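Local atomic coordinates of Alr4995 protein (PDB entry 6LRF), a protein that acts as a bifunctional enzyme in a cyanobacterium, combining arginine dihydrolase and ornithine cyclodeaminase activities. Residues Glu467-Leu472 against Glu672-Val677; Val473-Ala478 against Thr688-Lys693; Val492-Pro497 against Glu628-Leu633; Glu619-Leu624 against Gly643-Ala648; Glu506-Leu511 against Ser581-Glu586. All coordinates share one frame; numbering follows the deposited sequence.

Contact 1: Glu467-Leu472 against Glu672-Val677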
# COMPACT_ATOMS: atom_id res chain seq x y z
N GLU B 467 -11.92 2.48 10.84
CA GLU B 467 -13.30 2.07 10.98
C GLU B 467 -14.18 3.21 11.50
O GLU B 467 -15.34 3.34 11.10
CB GLU B 467 -13.39 0.86 11.90
CG GLU B 467 -14.80 0.51 12.32
CD GLU B 467 -15.70 0.19 11.14
OE1 GLU B 467 -15.20 -0.40 10.15
OE2 GLU B 467 -16.90 0.54 11.21
N ARG B 468 -13.62 4.04 12.37
CA ARG B 468 -14.39 5.14 12.97
C ARG B 468 -14.73 6.19 11.94
O ARG B 468 -15.86 6.70 11.90
CB ARG B 468 -13.60 5.77 14.12
CG ARG B 468 -14.37 5.79 15.42
CD ARG B 468 -13.45 6.23 16.53
NE ARG B 468 -14.06 6.24 17.85
CZ ARG B 468 -14.20 5.17 18.62
NH1 ARG B 468 -13.79 3.98 18.19
NH2 ARG B 468 -14.76 5.27 19.82
N ARG B 469 -13.75 6.52 11.11
CA ARG B 469 -13.90 7.43 10.01
C ARG B 469 -14.97 6.93 9.04
O ARG B 469 -15.94 7.63 8.73
CB ARG B 469 -12.55 7.62 9.32
CG ARG B 469 -12.62 8.18 7.91
CD ARG B 469 -12.81 9.69 7.89
NE ARG B 469 -12.73 10.19 6.52
CZ ARG B 469 -13.40 11.24 6.06
NH1 ARG B 469 -14.22 11.92 6.86
NH2 ARG B 469 -13.26 11.61 4.79
N VAL B 470 -14.79 5.69 8.57
CA VAL B 470 -15.71 5.09 7.61
C VAL B 470 -17.12 5.15 8.16
O VAL B 470 -18.08 5.45 7.45
CB VAL B 470 -15.30 3.64 7.29
CG1 VAL B 470 -16.47 2.87 6.70
CG2 VAL B 470 -14.11 3.62 6.34
N GLU B 471 -17.24 4.92 9.46
CA GLU B 471 -18.54 4.86 10.08
C GLU B 471 -19.19 6.26 10.17
O GLU B 471 -20.41 6.39 10.03
CB GLU B 471 -18.41 4.20 11.45
CG GLU B 471 -19.71 4.01 12.19
CD GLU B 471 -19.53 3.25 13.48
OE1 GLU B 471 -18.37 2.85 13.77
OE2 GLU B 471 -20.53 3.06 14.22
N LEU B 472 -18.39 7.30 10.38
CA LEU B 472 -18.95 8.64 10.42
C LEU B 472 -19.32 9.10 9.01
O LEU B 472 -20.37 9.71 8.82
CB LEU B 472 -17.99 9.63 11.09
CG LEU B 472 -18.35 10.02 12.54
CD1 LEU B 472 -19.82 10.45 12.65
CD2 LEU B 472 -18.05 8.90 13.55
N GLU B 672 -18.45 19.11 -1.33
CA GLU B 672 -19.02 18.42 -2.47
C GLU B 672 -18.67 16.94 -2.48
O GLU B 672 -19.55 16.08 -2.58
CB GLU B 672 -18.57 19.07 -3.77
CG GLU B 672 -19.29 20.37 -4.07
CD GLU B 672 -19.34 20.68 -5.56
OE1 GLU B 672 -18.26 20.71 -6.21
OE2 GLU B 672 -20.45 20.87 -6.08
N SER B 673 -17.37 16.65 -2.39
CA SER B 673 -16.84 15.30 -2.42
C SER B 673 -16.67 14.70 -1.02
O SER B 673 -16.38 15.42 -0.06
CB SER B 673 -15.47 15.28 -3.11
OG SER B 673 -15.60 15.50 -4.49
N VAL B 674 -16.84 13.39 -0.92
CA VAL B 674 -16.29 12.66 0.21
C VAL B 674 -15.70 11.34 -0.30
O VAL B 674 -16.20 10.75 -1.27
CB VAL B 674 -17.33 12.42 1.33
CG1 VAL B 674 -18.32 11.31 0.96
CG2 VAL B 674 -16.61 12.08 2.65
N GLY B 675 -14.60 10.92 0.31
CA GLY B 675 -13.94 9.69 -0.07
C GLY B 675 -13.53 8.89 1.14
O GLY B 675 -13.09 9.45 2.15
N VAL B 676 -13.71 7.57 1.06
CA VAL B 676 -13.18 6.65 2.07
C VAL B 676 -12.42 5.53 1.38
O VAL B 676 -12.82 5.04 0.31
CB VAL B 676 -14.28 6.02 2.98
CG1 VAL B 676 -14.63 6.96 4.10
CG2 VAL B 676 -15.50 5.66 2.17
N VAL B 677 -11.31 5.14 1.99
CA VAL B 677 -10.49 4.04 1.49
C VAL B 677 -10.79 2.84 2.34
O VAL B 677 -10.32 2.74 3.47
CB VAL B 677 -9.01 4.36 1.54
CG1 VAL B 677 -8.22 3.18 1.02
CG2 VAL B 677 -8.73 5.60 0.71

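Contact 2: Val473-Ala478 against Thr688-Lys693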
# COMPACT_ATOMS: atom_id res chain seq x y z
N VAL B 473 -18.47 8.80 8.02
CA VAL B 473 -18.81 9.07 6.63
C VAL B 473 -20.11 8.38 6.24
O VAL B 473 -21.00 8.99 5.65
CB VAL B 473 -17.69 8.62 5.68
CG1 VAL B 473 -18.18 8.58 4.23
CG2 VAL B 473 -16.49 9.53 5.83
N VAL B 474 -20.23 7.10 6.58
CA VAL B 474 -21.44 6.36 6.27
C VAL B 474 -22.65 7.02 6.90
O VAL B 474 -23.72 7.10 6.29
CB VAL B 474 -21.34 4.89 6.74
CG1 VAL B 474 -22.72 4.27 6.91
CG2 VAL B 474 -20.53 4.10 5.75
N GLU B 475 -22.48 7.52 8.12
CA GLU B 475 -23.57 8.20 8.80
C GLU B 475 -23.99 9.46 8.03
O GLU B 475 -25.18 9.73 7.88
CB GLU B 475 -23.17 8.56 10.23
CG GLU B 475 -24.39 8.90 11.09
CD GLU B 475 -24.03 9.21 12.55
OE1 GLU B 475 -22.84 9.42 12.87
OE2 GLU B 475 -24.97 9.23 13.37
N GLN B 476 -23.02 10.20 7.53
CA GLN B 476 -23.34 11.40 6.76
C GLN B 476 -23.97 11.05 5.42
O GLN B 476 -24.96 11.66 5.03
CB GLN B 476 -22.10 12.27 6.59
CG GLN B 476 -21.54 12.73 7.95
CD GLN B 476 -20.15 13.32 7.88
OE1 GLN B 476 -19.56 13.45 6.80
NE2 GLN B 476 -19.60 13.67 9.04
N VAL B 477 -23.42 10.05 4.72
CA VAL B 477 -23.97 9.63 3.43
C VAL B 477 -25.38 9.04 3.56
O VAL B 477 -26.25 9.33 2.73
CB VAL B 477 -23.05 8.60 2.72
CG1 VAL B 477 -23.65 8.17 1.41
CG2 VAL B 477 -21.69 9.20 2.47
N ALA B 478 -25.62 8.22 4.59
CA ALA B 478 -26.95 7.61 4.80
C ALA B 478 -28.00 8.69 4.98
O ALA B 478 -29.11 8.59 4.46
CB ALA B 478 -26.94 6.67 6.01
N THR B 688 -26.47 0.20 4.65
CA THR B 688 -27.82 -0.38 4.74
C THR B 688 -28.27 -0.52 6.21
O THR B 688 -29.45 -0.31 6.53
CB THR B 688 -27.91 -1.75 4.03
OG1 THR B 688 -26.70 -2.50 4.27
CG2 THR B 688 -28.09 -1.55 2.52
N GLN B 689 -27.34 -0.86 7.10
CA GLN B 689 -27.64 -0.88 8.53
C GLN B 689 -28.03 0.52 8.98
O GLN B 689 -29.01 0.70 9.69
CB GLN B 689 -26.44 -1.37 9.33
CG GLN B 689 -26.19 -2.86 9.23
CD GLN B 689 -24.80 -3.23 9.71
OE1 GLN B 689 -24.18 -4.17 9.21
NE2 GLN B 689 -24.29 -2.47 10.68
N GLN B 690 -27.26 1.51 8.53
CA GLN B 690 -27.51 2.88 8.95
C GLN B 690 -28.81 3.44 8.39
O GLN B 690 -29.44 4.30 9.01
CB GLN B 690 -26.34 3.77 8.54
CG GLN B 690 -26.31 5.10 9.23
CD GLN B 690 -25.99 4.98 10.70
OE1 GLN B 690 -25.68 3.90 11.21
NE2 GLN B 690 -26.05 6.10 11.41
N LEU B 691 -29.22 2.96 7.22
CA LEU B 691 -30.47 3.41 6.61
C LEU B 691 -31.68 2.83 7.31
O LEU B 691 -32.79 3.36 7.23
CB LEU B 691 -30.52 3.04 5.13
CG LEU B 691 -29.74 3.94 4.18
CD1 LEU B 691 -29.48 3.20 2.90
CD2 LEU B 691 -30.52 5.21 3.92
N ASP B 692 -31.47 1.70 7.97
CA ASP B 692 -32.55 1.05 8.69
C ASP B 692 -32.81 1.79 10.01
O ASP B 692 -33.96 1.96 10.42
CB ASP B 692 -32.21 -0.41 8.93
CG ASP B 692 -32.30 -1.24 7.66
OD1 ASP B 692 -33.12 -0.89 6.78
OD2 ASP B 692 -31.55 -2.24 7.54
N LYS B 693 -31.73 2.24 10.64
CA LYS B 693 -31.83 3.01 11.88
C LYS B 693 -32.60 4.31 11.67
O LYS B 693 -33.23 4.82 12.59
CB LYS B 693 -30.44 3.30 12.43
CG LYS B 693 -29.62 2.06 12.70
CD LYS B 693 -28.33 2.39 13.42
CE LYS B 693 -27.51 1.13 13.65
NZ LYS B 693 -26.29 1.41 14.45

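Contact 3: Val492-Pro497 against Glu628-Leu633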
# COMPACT_ATOMS: atom_id res chain seq x y z
N VAL B 492 -27.38 8.50 -8.55
CA VAL B 492 -26.79 7.67 -9.59
C VAL B 492 -25.67 6.86 -8.95
O VAL B 492 -24.91 7.38 -8.13
CB VAL B 492 -26.25 8.51 -10.76
CG1 VAL B 492 -25.54 7.63 -11.78
CG2 VAL B 492 -27.38 9.27 -11.43
N VAL B 493 -25.59 5.59 -9.29
CA VAL B 493 -24.54 4.73 -8.78
C VAL B 493 -23.66 4.26 -9.92
O VAL B 493 -24.15 3.88 -10.99
CB VAL B 493 -25.14 3.52 -8.01
CG1 VAL B 493 -24.07 2.55 -7.64
CG2 VAL B 493 -25.87 4.01 -6.76
N THR B 494 -22.35 4.31 -9.70
CA THR B 494 -21.40 3.63 -10.58
C THR B 494 -20.84 2.46 -9.77
O THR B 494 -20.66 2.57 -8.56
CB THR B 494 -20.25 4.55 -11.05
OG1 THR B 494 -19.38 4.83 -9.95
CG2 THR B 494 -20.81 5.86 -11.56
N ALA B 495 -20.60 1.32 -10.40
CA ALA B 495 -20.17 0.18 -9.61
C ALA B 495 -19.26 -0.74 -10.41
O ALA B 495 -19.50 -0.95 -11.58
CB ALA B 495 -21.39 -0.58 -9.09
N GLY B 496 -18.24 -1.29 -9.76
CA GLY B 496 -17.36 -2.26 -10.39
C GLY B 496 -17.45 -3.61 -9.71
O GLY B 496 -18.06 -3.73 -8.65
N PRO B 497 -16.82 -4.64 -10.31
CA PRO B 497 -16.92 -6.04 -9.86
C PRO B 497 -16.55 -6.25 -8.40
O PRO B 497 -17.10 -7.14 -7.75
CB PRO B 497 -15.93 -6.78 -10.77
CG PRO B 497 -15.81 -5.94 -11.96
CD PRO B 497 -15.96 -4.51 -11.50
N GLU B 628 -28.38 14.46 -8.07
CA GLU B 628 -28.05 15.21 -6.85
C GLU B 628 -26.92 14.53 -6.10
O GLU B 628 -26.17 15.16 -5.35
CB GLU B 628 -29.28 15.32 -5.94
CG GLU B 628 -30.40 16.22 -6.46
CD GLU B 628 -31.55 16.38 -5.46
OE1 GLU B 628 -31.30 16.31 -4.23
OE2 GLU B 628 -32.70 16.58 -5.90
N MSE B 629 -26.79 13.23 -6.30
CA MSE B 629 -25.70 12.50 -5.70
C MSE B 629 -25.24 11.41 -6.63
O MSE B 629 -26.04 10.78 -7.31
CB MSE B 629 -26.13 11.90 -4.37
CG MSE B 629 -25.04 11.04 -3.72
SE MSE B 629 -25.45 10.53 -1.87
CE MSE B 629 -25.40 12.30 -1.09
N ILE B 630 -23.93 11.20 -6.65
CA ILE B 630 -23.34 10.09 -7.36
C ILE B 630 -22.57 9.26 -6.35
O ILE B 630 -21.71 9.77 -5.64
CB ILE B 630 -22.41 10.58 -8.49
CG1 ILE B 630 -23.19 11.50 -9.43
CG2 ILE B 630 -21.80 9.40 -9.23
CD1 ILE B 630 -22.36 12.05 -10.54
N LEU B 631 -22.94 7.99 -6.26
CA LEU B 631 -22.29 7.02 -5.39
C LEU B 631 -21.31 6.17 -6.21
O LEU B 631 -21.71 5.38 -7.07
CB LEU B 631 -23.35 6.14 -4.73
CG LEU B 631 -23.01 5.42 -3.43
CD1 LEU B 631 -22.58 6.44 -2.39
CD2 LEU B 631 -24.25 4.66 -2.95
N MSE B 632 -20.02 6.34 -5.97
CA MSE B 632 -19.03 5.67 -6.79
C MSE B 632 -18.42 4.50 -6.02
O MSE B 632 -17.59 4.67 -5.13
CB MSE B 632 -17.96 6.66 -7.26
CG MSE B 632 -18.43 7.57 -8.39
SE MSE B 632 -17.37 9.22 -8.56
CE MSE B 632 -17.70 9.99 -6.80
N LEU B 633 -18.87 3.30 -6.37
CA LEU B 633 -18.53 2.12 -5.60
C LEU B 633 -17.45 1.31 -6.32
O LEU B 633 -17.75 0.45 -7.18
CB LEU B 633 -19.79 1.28 -5.34
CG LEU B 633 -20.96 2.00 -4.66
CD1 LEU B 633 -22.23 1.15 -4.73
CD2 LEU B 633 -20.63 2.36 -3.21

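Contact 4: Glu619-Leu624 against Gly643-Ala648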
# COMPACT_ATOMS: atom_id res chain seq x y z
N GLU B 619 -24.79 8.24 -23.47
CA GLU B 619 -25.77 7.59 -22.60
C GLU B 619 -25.48 7.86 -21.13
O GLU B 619 -26.41 8.08 -20.34
CB GLU B 619 -25.80 6.08 -22.88
CG GLU B 619 -26.34 5.72 -24.27
CD GLU B 619 -26.04 4.27 -24.67
OE1 GLU B 619 -25.73 3.46 -23.78
OE2 GLU B 619 -26.11 3.94 -25.88
N TYR B 620 -24.19 7.85 -20.75
CA TYR B 620 -23.80 8.23 -19.38
C TYR B 620 -24.26 9.66 -19.08
O TYR B 620 -24.88 9.92 -18.05
CB TYR B 620 -22.28 8.13 -19.20
CG TYR B 620 -21.74 6.79 -18.71
CD1 TYR B 620 -22.25 5.57 -19.18
CD2 TYR B 620 -20.68 6.75 -17.80
CE1 TYR B 620 -21.73 4.34 -18.73
CE2 TYR B 620 -20.16 5.54 -17.35
CZ TYR B 620 -20.69 4.34 -17.81
OH TYR B 620 -20.16 3.16 -17.34
N ALA B 621 -23.93 10.58 -19.98
CA ALA B 621 -24.19 11.99 -19.79
C ALA B 621 -25.69 12.22 -19.63
O ALA B 621 -26.11 13.05 -18.83
CB ALA B 621 -23.64 12.81 -20.95
N LYS B 622 -26.49 11.48 -20.39
CA LYS B 622 -27.93 11.61 -20.33
C LYS B 622 -28.47 11.19 -18.96
O LYS B 622 -29.28 11.90 -18.34
CB LYS B 622 -28.60 10.80 -21.43
CG LYS B 622 -30.12 10.97 -21.47
CD LYS B 622 -30.74 10.17 -22.61
CE LYS B 622 -30.64 8.66 -22.37
NZ LYS B 622 -31.51 8.21 -21.24
N HIS B 623 -28.03 10.04 -18.46
CA HIS B 623 -28.54 9.59 -17.17
C HIS B 623 -27.98 10.41 -16.02
O HIS B 623 -28.56 10.42 -14.93
CB HIS B 623 -28.24 8.11 -16.98
CG HIS B 623 -29.04 7.23 -17.88
ND1 HIS B 623 -30.41 7.11 -17.76
CD2 HIS B 623 -28.68 6.46 -18.93
CE1 HIS B 623 -30.85 6.30 -18.69
NE2 HIS B 623 -29.83 5.88 -19.41
N LEU B 624 -26.88 11.10 -16.25
CA LEU B 624 -26.32 11.96 -15.21
C LEU B 624 -27.12 13.26 -15.03
O LEU B 624 -27.05 13.89 -13.98
CB LEU B 624 -24.86 12.27 -15.51
CG LEU B 624 -23.88 11.12 -15.23
CD1 LEU B 624 -22.46 11.54 -15.57
CD2 LEU B 624 -23.96 10.71 -13.78
N GLY B 643 -17.04 11.54 -13.30
CA GLY B 643 -16.56 12.76 -12.68
C GLY B 643 -16.37 13.87 -13.69
O GLY B 643 -16.85 15.00 -13.48
N ASN B 644 -15.67 13.57 -14.80
CA ASN B 644 -15.45 14.54 -15.88
C ASN B 644 -16.77 15.11 -16.37
O ASN B 644 -16.86 16.27 -16.73
CB ASN B 644 -14.74 13.92 -17.10
CG ASN B 644 -13.41 13.28 -16.77
OD1 ASN B 644 -12.74 13.66 -15.82
ND2 ASN B 644 -13.03 12.28 -17.58
N MSE B 645 -17.79 14.27 -16.39
CA MSE B 645 -19.06 14.68 -16.97
C MSE B 645 -19.95 15.46 -16.02
O MSE B 645 -20.99 15.96 -16.45
CB MSE B 645 -19.84 13.48 -17.48
CG MSE B 645 -19.21 12.76 -18.65
SE MSE B 645 -20.30 11.20 -19.03
CE MSE B 645 -18.93 10.00 -19.72
N THR B 646 -19.57 15.55 -14.75
CA THR B 646 -20.49 16.05 -13.72
C THR B 646 -20.18 17.47 -13.22
O THR B 646 -19.07 17.74 -12.78
CB THR B 646 -20.47 15.12 -12.49
OG1 THR B 646 -20.85 13.79 -12.88
CG2 THR B 646 -21.41 15.64 -11.41
N PRO B 647 -21.19 18.37 -13.25
CA PRO B 647 -20.99 19.74 -12.78
C PRO B 647 -20.86 19.84 -11.27
O PRO B 647 -21.12 18.85 -10.58
CB PRO B 647 -22.26 20.46 -13.24
CG PRO B 647 -23.28 19.40 -13.24
CD PRO B 647 -22.57 18.16 -13.74
N ALA B 648 -20.51 21.01 -10.76
CA ALA B 648 -20.53 21.27 -9.32
C ALA B 648 -21.97 21.23 -8.80
O ALA B 648 -22.93 21.27 -9.56
CB ALA B 648 -19.87 22.62 -8.99

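Contact 5: Glu506-Leu511 against Ser581-Glu586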
# COMPACT_ATOMS: atom_id res chain seq x y z
N GLU B 506 -25.58 -8.04 -2.40
CA GLU B 506 -26.87 -8.09 -1.72
C GLU B 506 -27.28 -6.71 -1.22
O GLU B 506 -28.46 -6.37 -1.24
CB GLU B 506 -26.84 -9.08 -0.54
CG GLU B 506 -25.66 -8.87 0.40
CD GLU B 506 -25.78 -9.64 1.72
OE1 GLU B 506 -26.90 -10.09 2.06
OE2 GLU B 506 -24.74 -9.79 2.41
N HIS B 507 -26.32 -5.91 -0.76
CA HIS B 507 -26.67 -4.61 -0.20
C HIS B 507 -26.99 -3.58 -1.28
O HIS B 507 -27.93 -2.81 -1.14
CB HIS B 507 -25.55 -4.09 0.70
CG HIS B 507 -25.28 -4.98 1.88
ND1 HIS B 507 -26.21 -5.19 2.88
CD2 HIS B 507 -24.20 -5.73 2.20
CE1 HIS B 507 -25.71 -6.02 3.77
NE2 HIS B 507 -24.49 -6.36 3.39
N LEU B 508 -26.20 -3.58 -2.35
CA LEU B 508 -26.52 -2.74 -3.50
C LEU B 508 -27.90 -3.13 -4.05
O LEU B 508 -28.69 -2.25 -4.37
CB LEU B 508 -25.44 -2.85 -4.59
CG LEU B 508 -25.72 -2.08 -5.88
CD1 LEU B 508 -26.16 -0.65 -5.57
CD2 LEU B 508 -24.50 -2.06 -6.77
N SER B 509 -28.17 -4.43 -4.16
CA SER B 509 -29.48 -4.93 -4.59
C SER B 509 -30.59 -4.35 -3.76
O SER B 509 -31.65 -3.95 -4.27
CB SER B 509 -29.55 -6.46 -4.45
OG SER B 509 -28.83 -7.12 -5.47
N ARG B 510 -30.37 -4.33 -2.45
CA ARG B 510 -31.36 -3.83 -1.52
C ARG B 510 -31.60 -2.33 -1.74
O ARG B 510 -32.75 -1.89 -1.82
CB ARG B 510 -30.94 -4.12 -0.09
CG ARG B 510 -31.84 -3.47 0.93
CD ARG B 510 -32.17 -4.39 2.08
NE ARG B 510 -33.09 -3.70 2.97
CZ ARG B 510 -32.73 -3.13 4.12
NH1 ARG B 510 -31.47 -3.20 4.53
NH2 ARG B 510 -33.64 -2.51 4.86
N LEU B 511 -30.52 -1.56 -1.84
CA LEU B 511 -30.63 -0.13 -2.17
C LEU B 511 -31.51 0.14 -3.40
O LEU B 511 -32.34 1.05 -3.38
CB LEU B 511 -29.24 0.46 -2.39
CG LEU B 511 -28.40 0.66 -1.13
CD1 LEU B 511 -27.04 1.18 -1.50
CD2 LEU B 511 -29.10 1.62 -0.18
N SER B 581 -32.19 -13.12 -9.04
CA SER B 581 -31.79 -12.23 -7.96
C SER B 581 -30.54 -11.45 -8.34
O SER B 581 -29.83 -11.82 -9.28
CB SER B 581 -31.54 -13.03 -6.68
OG SER B 581 -30.57 -14.03 -6.90
N GLY B 582 -30.27 -10.37 -7.60
CA GLY B 582 -29.01 -9.67 -7.72
C GLY B 582 -29.17 -8.27 -8.27
O GLY B 582 -30.29 -7.80 -8.51
N VAL B 583 -28.04 -7.59 -8.47
CA VAL B 583 -28.07 -6.19 -8.90
C VAL B 583 -28.81 -6.01 -10.22
O VAL B 583 -29.76 -5.24 -10.29
CB VAL B 583 -26.63 -5.62 -9.02
CG1 VAL B 583 -26.66 -4.19 -9.56
CG2 VAL B 583 -25.94 -5.67 -7.66
N MSE B 584 -28.39 -6.73 -11.26
CA MSE B 584 -28.97 -6.54 -12.58
C MSE B 584 -30.46 -6.94 -12.55
O MSE B 584 -31.31 -6.29 -13.17
CB MSE B 584 -28.19 -7.33 -13.64
CG MSE B 584 -26.67 -7.07 -13.63
SE MSE B 584 -26.25 -5.15 -13.69
CE MSE B 584 -27.09 -4.86 -15.42
N TYR B 585 -30.78 -7.97 -11.78
CA TYR B 585 -32.17 -8.40 -11.58
C TYR B 585 -33.04 -7.28 -11.02
O TYR B 585 -34.11 -7.01 -11.55
CB TYR B 585 -32.24 -9.60 -10.63
CG TYR B 585 -33.66 -9.97 -10.23
CD1 TYR B 585 -34.46 -10.76 -11.06
CD2 TYR B 585 -34.20 -9.54 -9.02
CE1 TYR B 585 -35.75 -11.10 -10.69
CE2 TYR B 585 -35.50 -9.87 -8.64
CZ TYR B 585 -36.26 -10.65 -9.49
OH TYR B 585 -37.54 -10.98 -9.12
N GLU B 586 -32.59 -6.66 -9.94
CA GLU B 586 -33.37 -5.57 -9.34
C GLU B 586 -33.53 -4.39 -10.29
O GLU B 586 -34.57 -3.73 -10.27
CB GLU B 586 -32.73 -5.09 -8.03
CG GLU B 586 -32.73 -6.12 -6.88
CD GLU B 586 -34.12 -6.66 -6.50
OE1 GLU B 586 -35.16 -6.07 -6.91
OE2 GLU B 586 -34.18 -7.69 -5.79

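Contact 1: Glu467-Leu472 against Glu672-Val677
Val676 and Val470 meet where the first turns of a helix lie over an outer strand of a parallel sheet in a Rossmann-type domain. The helix 467-472 runs roughly antiparallel to the strand, at 145°, with the axes 9.0 Å apart. Val676 points toward the helix, and its CG1 stands anti to the carbonyl carbon. That methyl lies 4.1 Å from CG2 of Val470, and the two side chains cross at about a right angle. Arg469 adds the polar part. Its CG is anti to the backbone N and the chain bends at chi2 (80°). Beyond the bend chi3 is extended and carries the guanidinium across to the strand. Its NH2 makes a weak hydrogen bond of 3.4 Å to Gly675 O, far from straight at 132°. NH2 also lies 4.0 Å from CG2 of Val674, the two side chains sliding past each other in opposite directions. Arg469 also touches Gly547 of a second subunit. Val674 and Val676 use their backbone polar groups toward strand 651-656, so Gly675 O faces the other way, where Arg469 meets it. Phe683 of helix 680-694 packs on Val676, and Leu686 of that helix packs on Val470.

Contact 2: Val473-Ala478 against Thr688-Lys693
Apolar packing carries most of this helix-helix contact. The axes of 473-478 and 688-693 pass 9.2 Å apart and cross at -55°. Gln690 has its CG anti to the backbone N and then bends at chi2 (69°). Its CG rests on Ala478 CB at 3.6 Å, and its CB meets CG1 of Val474 at 4.0 Å. The small Ala478 lets the backbones come close, 5.8 Å between its CA and that of Leu691. Ala478 CB lies 4.3 Å from Leu691 CG. The second kind of contact is polar atom against aliphatic chain. CD2 of Leu691 reaches Ala478 O at 3.7 Å. NE2 of Gln690 lies 3.3 Å from CG of Glu475. It is not hydrogen-bonded to the carboxylate, whose plane is turned 85° from the amide. Glu475 OE2 instead forms a salt bridge with Arg165 of a second subunit. An alanine at Gln690 would remove CG and the amide, and would probably leave Ala478 and the stem of Glu475 with much less cover. On the sheet side, Val473 packs on strand 673-677. Val474 lies on Phe683 and Leu686, one or two turns earlier on helix 680-694, and Leu691 leans on helix 505-513.

Contact 3: Val492-Pro497 against Glu628-Leu633
Val492 O is the best-held polar atom, gripped twice from strand 629-633. Leu631 N donates a hydrogen bond of 2.8 Å to Val492 O, arriving nearly along the C=O axis. Ile630 CA adds a CA-H...O contact to the same oxygen at 3.2 Å. Leu631 O and Leu633 O are held likewise, the first by Thr494 N and Val493 CA, the second by Gly496 N and Ala495 CA. Five backbone hydrogen bonds join the two parallel strands in all, from Val492 N to Met629 O through to Gly496 N to Leu633 O. Most are straight. In the one from Leu633 N to Thr494 O the donor stands 32° above the carbonyl plane.

Val493, Ala495, Leu631 and Leu633 occupy one face of the sheet. Val493 CG1, anti to the backbone N, touches CD1 of Leu633 at 3.7 Å. Its CG2 lies 3.9 Å from CB of Leu631. An alanine at Val493 would lack both methyls and would probably loosen the packing against these two leucines. On the other face, Thr494 OG1 takes the crowded position between backbone N and carbonyl carbon (chi1 71°). It lies 3.3 Å from CG of Met632, a selenomethionine, and is hydrogen-bonded to Ser635 OG.

The pair forms the centre of the Rossmann-type sheet, where strand order switches direction. In dinucleotide-binding relatives the cofactor sits by the C-terminal ends at this switch. Strands 519-523 and 651-656 flank the pair. Helix 467-486 packs on Met629, and helix 637-645 covers Thr494 and Ile630.

Contact 4: Glu619-Leu624 against Gly643-Ala648
Met645 CG stands anti to the carbonyl carbon (chi1 -66°) and chi2 is extended (176°), which carries the SE of this selenomethionine across to helix 613-624. Chi3 (-149°) then sets the direction of CE, by the Tyr620 ring. Both helices belong to the Rossmann-type alpha/beta domain. One leads into strand 629-633, the other follows it, and both pack on the same sheet face through Ile630. SE lies 3.7 Å from Tyr620 CB and 3.8 Å from the backbone N of Ala621. It thus settles against the helix surface between two residues, with Ala621 CB also near. The terminal CE reaches the Tyr620 ring obliquely, 4.2 Å from CD2. Tyr620 is fixed at its far end, where OH is hydrogen-bonded to His638 ND1 and Gly522 O. Between the two segments the contact is van der Waals packing. It is partly covered from outside: Ile600 of a third subunit packs on Tyr620, and Arg403 of that subunit packs on Met645. Leu624 closes the other end, its CG also anti to the carbonyl carbon. The Leu624 and Met645 side chains cross at about a right angle, with Leu624 CD1 3.8 Å from Met645 CB. The same methyl lies 3.9 Å from Thr646 OG1, whose hydrogen bond goes to Val642 O.

Contact 5: Glu506-Leu511 against Ser581-Glu586
Close backbone packing brings helix 505-513 against the start of helix 583-589 in the Rossmann-type domain. The CA atoms of Ser509 and Val583 are 4.7 Å apart. Gly582 is the N-cap residue, and its phi of 114° with psi of -177° would jam a side chain against the preceding carbonyl.

The van der Waals contacts lie on both flanks of Ser509. On one, CD2 of Leu508 meets CG2 of Val583 at 4.0 Å, and the side chains cross obliquely. On the other, the CG methylene of Glu586 packs on Ser509 CB and also lies against the carbonyl oxygen Ser509 O, at 3.6 Å.

The polar contacts are near approaches without bonding. Ser509 OG, anti to its carbonyl carbon, sits 3.0 Å from Gly582 C and 3.1 Å from Val583 N. The angle to Val583 N is poor. OG is hydrogen-bonded to Gly505 O one turn back in its own helix. Val583 N and Met584 N are instead held by the two carboxylate oxygens of Asp530.

Glu586 bends at chi2 (-57°), and its OE2 forms a salt bridge with Arg513, so charge links the two helices beside the packed surfaces. The chemistry implies that Ser509 serves here as a small, internally satisfied group. Glu586, buried but paired with Arg513, probably stays ionised.

In the fold
All five contacts lie in the C-terminal Rossmann-type domain, with contact 3 at the centre of its parallel sheet. Contacts 1 and 2 share helix 467-486, their centres about 12 Å apart, and join where Val676 CG1 meets Val473 CG2 at 3.6 Å. Contact 4 covers one sheet face of contact 3, with Ile630 CD1 3.3 Å from Thr646 OG1. On the other face Ala495 CB of contact 3 touches Leu508 CD2 of contact 5. Contacts 2 and 5 are tied by the salt bridge from Asp692 OD1 to Arg510 NH2, 2.6 Å long. Contacts 4 and 5 stay separate, about 11 Å between nearest atoms. The structure is unliganded.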